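Local coordinates for teichoic acid biosynthesis protein F (Staphylococcus epidermidis, PDB 3L7I), which belongs to the enzymes of teichoic acid biosynthesis and has, in its modelled part, two Rossmann-like domains arranged in a GT-B type fold, at residues Ser366-Tyr371 and Tyr509-Val514; Val514-Ala519 and Tyr630-Arg635; Glu523-Ile528 and Leu612-Asp617; Lys539-Ala544 and Cys618-Tyr623. All coordinates share one frame; numbering follows the deposited sequence.

Overall arrangement
From the N terminus, contact 1 opens on helix 367-379 in the first Rossmann-like domain and closes at 509-514, after strand 504-506 has ended that domain's seven-stranded parallel sheet. Contact 2 starts where contact 1 stops, the two sharing Val514, and closes at 630-635 within the second domain. Inside the loop of contact 2 lie contact 3 (523-528 with 612-617) and contact 4 (539-544 with 618-623), which cross because their segments alternate along the chain. Helix 513-517 thus joins the domains, contact 3 pairs two helices that each lead into a strand, and contact 4 joins those strands, 539-543 and 618-621, side by side in the second sheet.

Contact 1: Ser366-Tyr371 and Tyr509-Val514; sequences SDSPKY and YPRNDV
Two Rossmann-like domains meet in a GT-B fold, and this contact lies at their junction: helix 367-379 belongs to the first, while 509-514 leads from strand 504-506 into helix 513-517 and on to the second. Tyr371, Arg511 and Ser368 carry most of the buried surface. The Tyr371 ring, with CG anti to its carbonyl carbon and beside the backbone N (chi1 -69°), reaches along the other segment. Its root lies near Pro510, CB to CB at 4.2 Å, its CD1 comes to 3.8 Å from CA of Arg511, and its far end crosses Val514 at about a right angle, with OH 3.8 Å from CG2. The hydroxyl itself is hydrogen-bonded to Asp608, so the ring is held at its tip as well as along its length. Ser368 works through OG, which accepts the backbone N-H of Arg511 at 3.0 Å (147°) while lying beside the Pro510 ring. Arg511 places CG in the crowded position between its backbone N and carbonyl carbon, and bends at chi2 and chi3, so that its chain runs alongside Asp367. Their carboxylate and guanidinium planes stand 76° apart, which makes the salt bridge an ill-aligned one, and the guanidinium has a second acidic partner in Asp629, reached by NH2. Asp367 OD1 turns back to its own segment, accepting the N-H of Ser368 at 2.9 Å from above the carboxylate plane, whereas OD2 takes a weak bond from Arg511 NE at 3.0 Å.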
# COMPACT_ATOMS: atom_id res chain seq x y z
N SER A 366 -34.51 -26.92 -12.07
CA SER A 366 -34.71 -28.34 -12.38
C SER A 366 -34.22 -29.29 -11.29
O SER A 366 -33.80 -28.87 -10.20
CB SER A 366 -34.00 -28.71 -13.69
OG SER A 366 -32.58 -28.75 -13.54
N ASP A 367 -34.30 -30.58 -11.61
CA ASP A 367 -33.77 -31.65 -10.78
C ASP A 367 -34.32 -31.66 -9.37
O ASP A 367 -35.36 -31.10 -9.09
CB ASP A 367 -32.24 -31.67 -10.75
CG ASP A 367 -31.67 -33.09 -10.61
OD1 ASP A 367 -31.13 -33.42 -9.51
OD2 ASP A 367 -31.79 -33.88 -11.58
N SER A 368 -33.58 -32.31 -8.48
CA SER A 368 -34.02 -32.52 -7.13
C SER A 368 -34.21 -31.24 -6.32
O SER A 368 -35.10 -31.18 -5.47
CB SER A 368 -33.06 -33.47 -6.42
OG SER A 368 -33.44 -34.80 -6.64
N PRO A 369 -33.38 -30.21 -6.55
CA PRO A 369 -33.69 -28.94 -5.88
C PRO A 369 -35.08 -28.41 -6.27
O PRO A 369 -35.79 -27.83 -5.43
CB PRO A 369 -32.60 -28.01 -6.39
CG PRO A 369 -31.45 -28.92 -6.64
CD PRO A 369 -32.06 -30.19 -7.19
N LYS A 370 -35.45 -28.60 -7.54
CA LYS A 370 -36.72 -28.09 -8.02
C LYS A 370 -37.87 -28.68 -7.19
O LYS A 370 -38.74 -27.93 -6.70
CB LYS A 370 -36.89 -28.36 -9.52
CG LYS A 370 -38.37 -28.45 -10.00
CD LYS A 370 -38.49 -28.37 -11.52
CE LYS A 370 -39.79 -29.01 -12.05
NZ LYS A 370 -40.09 -28.59 -13.47
N TYR A 371 -37.85 -30.00 -7.00
CA TYR A 371 -38.90 -30.69 -6.27
C TYR A 371 -38.89 -30.42 -4.76
O TYR A 371 -39.95 -30.35 -4.14
CB TYR A 371 -38.89 -32.19 -6.57
CG TYR A 371 -39.30 -32.47 -8.00
CD1 TYR A 371 -38.38 -32.39 -9.03
CD2 TYR A 371 -40.62 -32.78 -8.31
CE1 TYR A 371 -38.76 -32.62 -10.34
CE2 TYR A 371 -41.01 -33.02 -9.60
CZ TYR A 371 -40.08 -32.93 -10.62
OH TYR A 371 -40.46 -33.17 -11.91
N TYR A 509 -34.15 -39.97 -4.64
CA TYR A 509 -34.07 -38.63 -5.24
C TYR A 509 -35.42 -37.92 -5.28
O TYR A 509 -36.43 -38.47 -5.73
CB TYR A 509 -33.46 -38.71 -6.64
CG TYR A 509 -31.99 -38.93 -6.61
CD1 TYR A 509 -31.18 -38.08 -5.88
CD2 TYR A 509 -31.39 -39.98 -7.30
CE1 TYR A 509 -29.82 -38.25 -5.82
CE2 TYR A 509 -30.02 -40.16 -7.25
CZ TYR A 509 -29.24 -39.29 -6.50
OH TYR A 509 -27.87 -39.41 -6.40
N PRO A 510 -35.44 -36.68 -4.79
CA PRO A 510 -36.69 -35.92 -4.88
C PRO A 510 -37.17 -35.85 -6.33
O PRO A 510 -38.38 -35.87 -6.57
CB PRO A 510 -36.27 -34.54 -4.37
CG PRO A 510 -35.23 -34.85 -3.36
CD PRO A 510 -34.44 -36.01 -3.94
N ARG A 511 -36.22 -35.79 -7.26
CA ARG A 511 -36.52 -35.64 -8.68
C ARG A 511 -37.19 -36.89 -9.20
O ARG A 511 -37.79 -36.88 -10.28
CB ARG A 511 -35.23 -35.45 -9.46
CG ARG A 511 -34.24 -36.54 -9.15
CD ARG A 511 -33.63 -37.13 -10.38
NE ARG A 511 -32.26 -36.66 -10.53
CZ ARG A 511 -31.25 -37.42 -10.97
NH1 ARG A 511 -30.02 -36.90 -11.06
NH2 ARG A 511 -31.47 -38.69 -11.30
N ASN A 512 -37.06 -37.97 -8.43
CA ASN A 512 -37.63 -39.26 -8.80
C ASN A 512 -39.05 -39.45 -8.27
O ASN A 512 -39.76 -40.35 -8.71
CB ASN A 512 -36.72 -40.40 -8.34
CG ASN A 512 -35.50 -40.61 -9.24
OD1 ASN A 512 -35.42 -40.07 -10.34
ND2 ASN A 512 -34.53 -41.40 -8.76
N ASP A 513 -39.45 -38.58 -7.34
CA ASP A 513 -40.77 -38.65 -6.70
C ASP A 513 -41.88 -38.94 -7.72
O ASP A 513 -42.63 -39.92 -7.58
CB ASP A 513 -41.09 -37.35 -5.94
CG ASP A 513 -40.45 -37.29 -4.54
OD1 ASP A 513 -39.85 -38.29 -4.08
OD2 ASP A 513 -40.56 -36.21 -3.88
N VAL A 514 -41.97 -38.09 -8.74
CA VAL A 514 -42.99 -38.23 -9.80
C VAL A 514 -43.03 -39.63 -10.45
O VAL A 514 -44.09 -40.06 -10.90
CB VAL A 514 -42.81 -37.16 -10.92
CG1 VAL A 514 -43.67 -35.94 -10.69
CG2 VAL A 514 -41.37 -36.79 -11.06

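Contact 2: Val514-Ala519 and Tyr630-Arg635; sequences VLVNRA and YGILKR
Leu633 and Ile632 supply the bumps on the 630-635 side of this apolar contact, with Leu515 the largest partner facing them. The CD2 methyl of Leu633 enters a hollow bounded by the backbone and side chain of the other segment, lying 3.7 Å from O of Leu515 and 3.9 Å from CB of Ala519. Although its CB leaves the backbone alongside 514-519, not at it, the torsions, with CG anti to the carbonyl carbon (chi1 -63°) and an extended chi2, bring the methyl end nearer. The sister methyl, CD1, rests 4.3 Å from CD2 of Leu515 and also lies over one face of the Arg635 guanidinium, offset toward the rim. Next to this knob, the beta-branch of Ile632 forms a fork that meets two residues. CG1 is anti to the carbonyl carbon, and the chain it begins puts CD1 at 3.9 Å from CD1 of Leu515; CG2, anti to the backbone N, sits 3.7 Å from CG2 of Val516. Both pairs of side chains cross at about a right angle. The 3-10 turn 631-633, closed by the Leu633 N-H to O of Tyr630 at 2.9 Å, presents Ile632 and Leu633 in succession. No hydrogen bond passes between the segments. Leu515 also touches Phe613 and Leu614 of helix 609-614, and Arg635 NH1 bonds to O of Leu614 and of Ser616, which fixes the guanidinium beneath Leu633. The contact seats the helix that follows the last strand of the first sheet on the turn before strand 637-640 of the second, within a GT-B-type pair of Rossmann-like domains.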
# COMPACT_ATOMS: atom_id res chain seq x y z
N VAL A 514 -41.97 -38.09 -8.74
CA VAL A 514 -42.99 -38.23 -9.80
C VAL A 514 -43.03 -39.63 -10.45
O VAL A 514 -44.09 -40.06 -10.90
CB VAL A 514 -42.81 -37.16 -10.92
CG1 VAL A 514 -43.67 -35.94 -10.69
CG2 VAL A 514 -41.37 -36.79 -11.06
N LEU A 515 -41.89 -40.31 -10.53
CA LEU A 515 -41.86 -41.63 -11.15
C LEU A 515 -42.63 -42.62 -10.28
O LEU A 515 -43.24 -43.58 -10.75
CB LEU A 515 -40.42 -42.10 -11.39
CG LEU A 515 -39.55 -41.17 -12.23
CD1 LEU A 515 -38.17 -41.74 -12.37
CD2 LEU A 515 -40.15 -40.90 -13.61
N VAL A 516 -42.63 -42.34 -8.98
CA VAL A 516 -43.35 -43.19 -8.04
C VAL A 516 -44.82 -42.78 -7.87
O VAL A 516 -45.72 -43.64 -7.90
CB VAL A 516 -42.64 -43.20 -6.69
CG1 VAL A 516 -43.56 -43.72 -5.62
CG2 VAL A 516 -41.37 -44.04 -6.77
N ASN A 517 -45.07 -41.48 -7.72
CA ASN A 517 -46.41 -40.96 -7.43
C ASN A 517 -47.33 -40.67 -8.62
O ASN A 517 -48.53 -40.42 -8.41
CB ASN A 517 -46.30 -39.66 -6.64
CG ASN A 517 -45.43 -39.79 -5.44
OD1 ASN A 517 -45.46 -40.80 -4.75
ND2 ASN A 517 -44.65 -38.74 -5.17
N ARG A 518 -46.81 -40.67 -9.85
CA ARG A 518 -47.54 -40.08 -10.97
C ARG A 518 -47.59 -40.93 -12.22
O ARG A 518 -48.18 -40.51 -13.22
CB ARG A 518 -46.92 -38.75 -11.35
CG ARG A 518 -47.07 -37.64 -10.33
CD ARG A 518 -48.30 -36.82 -10.63
NE ARG A 518 -48.00 -35.40 -10.63
CZ ARG A 518 -48.86 -34.47 -11.06
NH1 ARG A 518 -50.05 -34.82 -11.53
NH2 ARG A 518 -48.51 -33.18 -11.03
N ALA A 519 -46.95 -42.10 -12.20
CA ALA A 519 -46.87 -42.91 -13.42
C ALA A 519 -48.26 -43.30 -13.96
O ALA A 519 -48.40 -43.68 -15.13
CB ALA A 519 -46.01 -44.12 -13.20
N TYR A 630 -34.68 -44.43 -14.53
CA TYR A 630 -35.75 -44.98 -15.34
C TYR A 630 -36.22 -46.32 -14.79
O TYR A 630 -37.39 -46.68 -14.92
CB TYR A 630 -35.29 -45.09 -16.79
CG TYR A 630 -36.35 -45.56 -17.71
CD1 TYR A 630 -37.41 -44.74 -18.04
CD2 TYR A 630 -36.31 -46.84 -18.24
CE1 TYR A 630 -38.42 -45.20 -18.89
CE2 TYR A 630 -37.31 -47.30 -19.09
CZ TYR A 630 -38.36 -46.47 -19.41
OH TYR A 630 -39.34 -46.92 -20.25
N GLY A 631 -35.31 -47.02 -14.12
CA GLY A 631 -35.56 -48.32 -13.53
C GLY A 631 -36.65 -48.38 -12.47
O GLY A 631 -37.19 -49.45 -12.18
N ILE A 632 -36.99 -47.24 -11.89
CA ILE A 632 -38.08 -47.23 -10.95
C ILE A 632 -39.36 -47.67 -11.64
O ILE A 632 -40.27 -48.22 -11.00
CB ILE A 632 -38.28 -45.84 -10.36
CG1 ILE A 632 -37.02 -45.40 -9.60
CG2 ILE A 632 -39.51 -45.83 -9.47
CD1 ILE A 632 -36.97 -43.90 -9.30
N LEU A 633 -39.45 -47.44 -12.95
CA LEU A 633 -40.68 -47.73 -13.69
C LEU A 633 -40.84 -49.21 -14.08
O LEU A 633 -41.93 -49.62 -14.51
CB LEU A 633 -40.81 -46.82 -14.93
CG LEU A 633 -40.92 -45.32 -14.65
CD1 LEU A 633 -40.65 -44.45 -15.93
CD2 LEU A 633 -42.25 -44.98 -14.01
N LYS A 634 -39.78 -50.00 -13.90
CA LYS A 634 -39.76 -51.43 -14.23
C LYS A 634 -40.17 -51.66 -15.69
O LYS A 634 -41.02 -52.49 -15.99
CB LYS A 634 -40.65 -52.25 -13.30
CG LYS A 634 -40.37 -52.04 -11.83
CD LYS A 634 -41.13 -53.03 -10.95
CE LYS A 634 -41.44 -52.43 -9.58
NZ LYS A 634 -42.05 -53.43 -8.65
N ARG A 635 -39.57 -50.89 -16.58
CA ARG A 635 -39.87 -50.99 -17.99
C ARG A 635 -38.61 -51.47 -18.69
O ARG A 635 -37.53 -51.45 -18.12
CB ARG A 635 -40.36 -49.64 -18.53
CG ARG A 635 -41.87 -49.50 -18.59
CD ARG A 635 -42.47 -48.51 -17.62
NE ARG A 635 -42.58 -47.19 -18.22
CZ ARG A 635 -43.47 -46.24 -17.88
NH1 ARG A 635 -43.42 -45.07 -18.49
NH2 ARG A 635 -44.38 -46.44 -16.92

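Contact 3: Glu523-Ile528 and Leu612-Asp617; sequences EYLDEI and LFLISD
Between 523-528 and 612-617 the contact is apolar. Leu614 is the bridge to the start of 523-528: its CD1 comes to 3.5 Å from CE2 of Tyr524, and its CB lies 3.8 Å from CD2 of Leu525, both pairs crossing at about a right angle. Ile615, first residue past the helix, has CG1 in the crowded position between its backbone N and carbonyl carbon (chi1 70°), which puts CG2 anti to the carbonyl carbon. That methyl meets CG2 of Ile528 at 3.8 Å and also approaches the Leu525 carbonyl. Tyr524 is set by its own helix, for CD1 of Ile528, one turn on, stands 3.8 Å above the centre of one ring face. The two helices precede strands 539-543 and 618-621, neighbours in the parallel sheet of the second Rossmann-like domain, so this packing belongs to the helical layer beside that sheet. Polar bonds sit round the apolar patch. Tyr524 OH bonds to Glu611 OE2, a polar tie between the same two helices one residue before 612, and Arg518 adds a cation-pi contact to the tyrosine ring. Where helix 609-614 ends, the N-H of Ser616 bonds to O of Phe613 at 2.7 Å, and Ser616 OG donates to O of Leu612 at 2.7 Å, from 33° above the carbonyl plane. Asp617 OD2 then accepts the backbone N-H of Val540.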
# COMPACT_ATOMS: atom_id res chain seq x y z
N GLU A 523 -53.93 -37.67 -16.79
CA GLU A 523 -54.09 -36.27 -17.19
C GLU A 523 -52.72 -35.61 -17.27
O GLU A 523 -52.43 -34.86 -18.21
CB GLU A 523 -54.98 -35.53 -16.20
CG GLU A 523 -55.55 -34.21 -16.70
CD GLU A 523 -56.55 -33.59 -15.73
OE1 GLU A 523 -57.39 -32.77 -16.17
OE2 GLU A 523 -56.51 -33.93 -14.52
N TYR A 524 -51.88 -35.90 -16.29
CA TYR A 524 -50.51 -35.39 -16.26
C TYR A 524 -49.72 -35.92 -17.44
O TYR A 524 -48.95 -35.19 -18.08
CB TYR A 524 -49.87 -35.79 -14.93
CG TYR A 524 -48.44 -35.35 -14.72
CD1 TYR A 524 -48.05 -34.03 -14.95
CD2 TYR A 524 -47.49 -36.24 -14.23
CE1 TYR A 524 -46.74 -33.63 -14.74
CE2 TYR A 524 -46.19 -35.84 -14.00
CZ TYR A 524 -45.82 -34.54 -14.26
OH TYR A 524 -44.52 -34.15 -14.03
N LEU A 525 -49.89 -37.20 -17.75
CA LEU A 525 -49.17 -37.80 -18.87
C LEU A 525 -49.61 -37.13 -20.17
O LEU A 525 -48.81 -36.96 -21.09
CB LEU A 525 -49.38 -39.32 -18.93
CG LEU A 525 -48.85 -40.07 -17.70
CD1 LEU A 525 -48.98 -41.57 -17.85
CD2 LEU A 525 -47.41 -39.70 -17.44
N ASP A 526 -50.87 -36.70 -20.21
CA ASP A 526 -51.42 -36.06 -21.40
C ASP A 526 -50.84 -34.67 -21.63
O ASP A 526 -50.55 -34.32 -22.77
CB ASP A 526 -52.94 -35.99 -21.33
CG ASP A 526 -53.58 -37.30 -21.73
OD1 ASP A 526 -54.82 -37.33 -22.00
OD2 ASP A 526 -52.82 -38.30 -21.79
N GLU A 527 -50.68 -33.89 -20.57
CA GLU A 527 -50.04 -32.58 -20.70
C GLU A 527 -48.69 -32.76 -21.39
O GLU A 527 -48.44 -32.20 -22.46
CB GLU A 527 -49.78 -31.95 -19.33
CG GLU A 527 -50.98 -31.34 -18.64
CD GLU A 527 -50.64 -30.82 -17.24
OE1 GLU A 527 -49.43 -30.56 -16.98
OE2 GLU A 527 -51.57 -30.66 -16.40
N ILE A 528 -47.84 -33.55 -20.74
CA ILE A 528 -46.49 -33.82 -21.20
C ILE A 528 -46.52 -34.26 -22.66
O ILE A 528 -45.70 -33.80 -23.47
CB ILE A 528 -45.86 -34.92 -20.36
CG1 ILE A 528 -45.94 -34.55 -18.88
CG2 ILE A 528 -44.45 -35.18 -20.81
CD1 ILE A 528 -45.44 -35.63 -17.94
N LEU A 612 -40.00 -36.91 -19.15
CA LEU A 612 -39.72 -37.68 -20.35
C LEU A 612 -39.73 -39.20 -20.05
O LEU A 612 -40.22 -40.00 -20.85
CB LEU A 612 -38.42 -37.22 -21.02
CG LEU A 612 -38.49 -35.83 -21.65
CD1 LEU A 612 -37.14 -35.38 -22.24
CD2 LEU A 612 -39.58 -35.79 -22.70
N PHE A 613 -39.24 -39.60 -18.88
CA PHE A 613 -39.31 -41.03 -18.54
C PHE A 613 -40.75 -41.48 -18.44
O PHE A 613 -41.13 -42.50 -19.01
CB PHE A 613 -38.58 -41.37 -17.23
CG PHE A 613 -37.11 -41.14 -17.28
CD1 PHE A 613 -36.39 -41.39 -18.43
CD2 PHE A 613 -36.44 -40.67 -16.17
CE1 PHE A 613 -35.03 -41.17 -18.48
CE2 PHE A 613 -35.08 -40.46 -16.21
CZ PHE A 613 -34.38 -40.71 -17.37
N LEU A 614 -41.55 -40.71 -17.70
CA LEU A 614 -42.95 -41.07 -17.42
C LEU A 614 -43.70 -41.46 -18.69
O LEU A 614 -44.44 -42.42 -18.71
CB LEU A 614 -43.68 -39.92 -16.73
CG LEU A 614 -43.53 -39.84 -15.22
CD1 LEU A 614 -44.60 -38.93 -14.66
CD2 LEU A 614 -43.64 -41.22 -14.59
N ILE A 615 -43.49 -40.70 -19.76
CA ILE A 615 -44.18 -41.02 -20.99
C ILE A 615 -43.42 -42.00 -21.90
O ILE A 615 -43.83 -42.21 -23.04
CB ILE A 615 -44.57 -39.75 -21.78
CG1 ILE A 615 -43.32 -39.08 -22.35
CG2 ILE A 615 -45.42 -38.81 -20.92
CD1 ILE A 615 -43.61 -37.92 -23.31
N SER A 616 -42.35 -42.63 -21.42
CA SER A 616 -41.56 -43.52 -22.27
C SER A 616 -41.84 -44.99 -22.04
O SER A 616 -41.74 -45.47 -20.91
CB SER A 616 -40.07 -43.29 -22.06
OG SER A 616 -39.65 -42.03 -22.53
N ASP A 617 -42.16 -45.70 -23.13
CA ASP A 617 -42.42 -47.14 -23.07
C ASP A 617 -41.15 -47.96 -22.93
O ASP A 617 -41.21 -49.10 -22.48
CB ASP A 617 -43.22 -47.58 -24.29
CG ASP A 617 -44.61 -46.99 -24.32
OD1 ASP A 617 -45.49 -47.43 -23.52
OD2 ASP A 617 -44.84 -46.06 -25.13

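Contact 4: Lys539-Ala544 and Cys618-Tyr623; sequences KVIMYA and CLITDY
O of Ile620 is gripped twice across the contact: it takes the N-H of Ala544 at 2.7 Å, nearly along the C=O axis, and a CA-H contact from CA of Tyr543 at 3.3 Å. Strands 539-543 and 618-621 run parallel here, 24° between their directions, in the 3-2-1-4 order of a Rossmann-like sheet. Met542 lies between two bonds: its N-H goes to O of Cys618 at 3.2 Å, and its O takes the N-H of Ile620 at 2.6 Å. Further on, Thr621 OG1 donates to O of Ala544 at 2.8 Å. On one face, Ile620 spreads its methyls, CD1 to CG2 of Ile541 at 3.6 Å and CG2 to CD1 of Tyr543 at 3.6 Å; Ile541 and Ile620 also touch helix 670-677. On the other, Met542 and Leu619 lie side by side. Asp622 OD1 has a salt bridge from Arg548 NH2 and a water that donates to it at 2.8 Å. The same water accepts from Tyr543 OH, which links Tyr543 to the loop after strand 618-621, and Asp622 OD2 has two partners of its own, Tyr623 N and Thr546 OG1. With an arginine and several donors around it, the buried Asp622 carboxylate is probably ionised.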
# COMPACT_ATOMS: atom_id res chain seq x y z
N LYS A 539 -46.65 -45.48 -29.56
CA LYS A 539 -45.88 -45.70 -28.35
C LYS A 539 -44.54 -44.98 -28.44
O LYS A 539 -44.18 -44.44 -29.48
CB LYS A 539 -45.70 -47.19 -28.08
CG LYS A 539 -46.94 -47.88 -27.50
CD LYS A 539 -46.64 -49.25 -26.87
CE LYS A 539 -46.39 -50.32 -27.95
NZ LYS A 539 -45.63 -51.51 -27.43
N VAL A 540 -43.79 -44.96 -27.35
CA VAL A 540 -42.72 -43.98 -27.25
C VAL A 540 -41.37 -44.53 -26.78
O VAL A 540 -41.22 -44.95 -25.63
CB VAL A 540 -43.14 -42.83 -26.32
CG1 VAL A 540 -41.95 -41.94 -25.99
CG2 VAL A 540 -44.26 -42.05 -26.94
N ILE A 541 -40.39 -44.51 -27.68
CA ILE A 541 -39.01 -44.86 -27.33
C ILE A 541 -38.22 -43.59 -26.98
O ILE A 541 -38.37 -42.54 -27.64
CB ILE A 541 -38.32 -45.63 -28.49
CG1 ILE A 541 -38.99 -46.97 -28.73
CG2 ILE A 541 -36.88 -45.89 -28.20
CD1 ILE A 541 -38.71 -47.52 -30.11
N MET A 542 -37.41 -43.67 -25.92
CA MET A 542 -36.47 -42.59 -25.60
C MET A 542 -35.04 -43.05 -25.76
O MET A 542 -34.68 -44.14 -25.32
CB MET A 542 -36.65 -42.06 -24.19
CG MET A 542 -36.45 -40.56 -24.12
SD MET A 542 -35.71 -39.95 -22.60
CE MET A 542 -35.98 -41.36 -21.55
N TYR A 543 -34.21 -42.21 -26.35
CA TYR A 543 -32.83 -42.59 -26.62
C TYR A 543 -31.90 -41.57 -26.00
O TYR A 543 -31.94 -40.41 -26.36
CB TYR A 543 -32.61 -42.67 -28.12
CG TYR A 543 -31.22 -43.05 -28.52
CD1 TYR A 543 -30.49 -43.98 -27.80
CD2 TYR A 543 -30.63 -42.50 -29.64
CE1 TYR A 543 -29.20 -44.33 -28.18
CE2 TYR A 543 -29.37 -42.84 -30.03
CZ TYR A 543 -28.65 -43.76 -29.30
OH TYR A 543 -27.38 -44.08 -29.73
N ALA A 544 -31.05 -41.98 -25.08
CA ALA A 544 -30.22 -40.98 -24.41
C ALA A 544 -28.81 -41.49 -24.18
O ALA A 544 -28.49 -42.01 -23.11
CB ALA A 544 -30.86 -40.58 -23.11
N CYS A 618 -40.02 -47.39 -23.31
CA CYS A 618 -38.73 -47.99 -23.02
C CYS A 618 -37.64 -46.94 -23.12
O CYS A 618 -37.88 -45.85 -23.63
CB CYS A 618 -38.42 -49.15 -23.97
SG CYS A 618 -38.19 -48.70 -25.72
N LEU A 619 -36.46 -47.27 -22.61
CA LEU A 619 -35.29 -46.40 -22.63
C LEU A 619 -34.18 -47.04 -23.47
O LEU A 619 -33.89 -48.23 -23.32
CB LEU A 619 -34.76 -46.20 -21.21
CG LEU A 619 -34.21 -44.79 -20.96
CD1 LEU A 619 -33.35 -44.72 -19.72
CD2 LEU A 619 -33.45 -44.30 -22.17
N ILE A 620 -33.55 -46.28 -24.35
CA ILE A 620 -32.33 -46.79 -24.96
C ILE A 620 -31.21 -45.89 -24.51
O ILE A 620 -31.29 -44.66 -24.64
CB ILE A 620 -32.37 -46.82 -26.49
CG1 ILE A 620 -33.61 -47.55 -26.97
CG2 ILE A 620 -31.12 -47.48 -27.05
CD1 ILE A 620 -33.69 -47.63 -28.47
N THR A 621 -30.17 -46.50 -23.95
CA THR A 621 -29.05 -45.73 -23.46
C THR A 621 -27.76 -46.55 -23.62
O THR A 621 -27.76 -47.55 -24.34
CB THR A 621 -29.30 -45.31 -22.02
OG1 THR A 621 -28.31 -44.37 -21.63
CG2 THR A 621 -29.27 -46.52 -21.09
N ASP A 622 -26.65 -46.11 -23.02
CA ASP A 622 -25.44 -46.92 -23.04
C ASP A 622 -24.70 -46.95 -21.71
O ASP A 622 -24.81 -47.94 -20.99
CB ASP A 622 -24.50 -46.50 -24.17
CG ASP A 622 -24.38 -45.01 -24.30
OD1 ASP A 622 -24.82 -44.49 -25.33
OD2 ASP A 622 -23.85 -44.36 -23.37
N TYR A 623 -23.96 -45.88 -21.39
CA TYR A 623 -23.26 -45.77 -20.11
C TYR A 623 -23.78 -44.54 -19.39
O TYR A 623 -23.16 -43.49 -19.41
CB TYR A 623 -21.76 -45.60 -20.34
CG TYR A 623 -21.29 -46.34 -21.55
CD1 TYR A 623 -20.85 -45.66 -22.67
CD2 TYR A 623 -21.35 -47.74 -21.58
CE1 TYR A 623 -20.45 -46.35 -23.80
CE2 TYR A 623 -20.96 -48.44 -22.70
CZ TYR A 623 -20.51 -47.75 -23.82
OH TYR A 623 -20.11 -48.44 -24.94
O HOH W 1 -26.05 -45.39 -27.69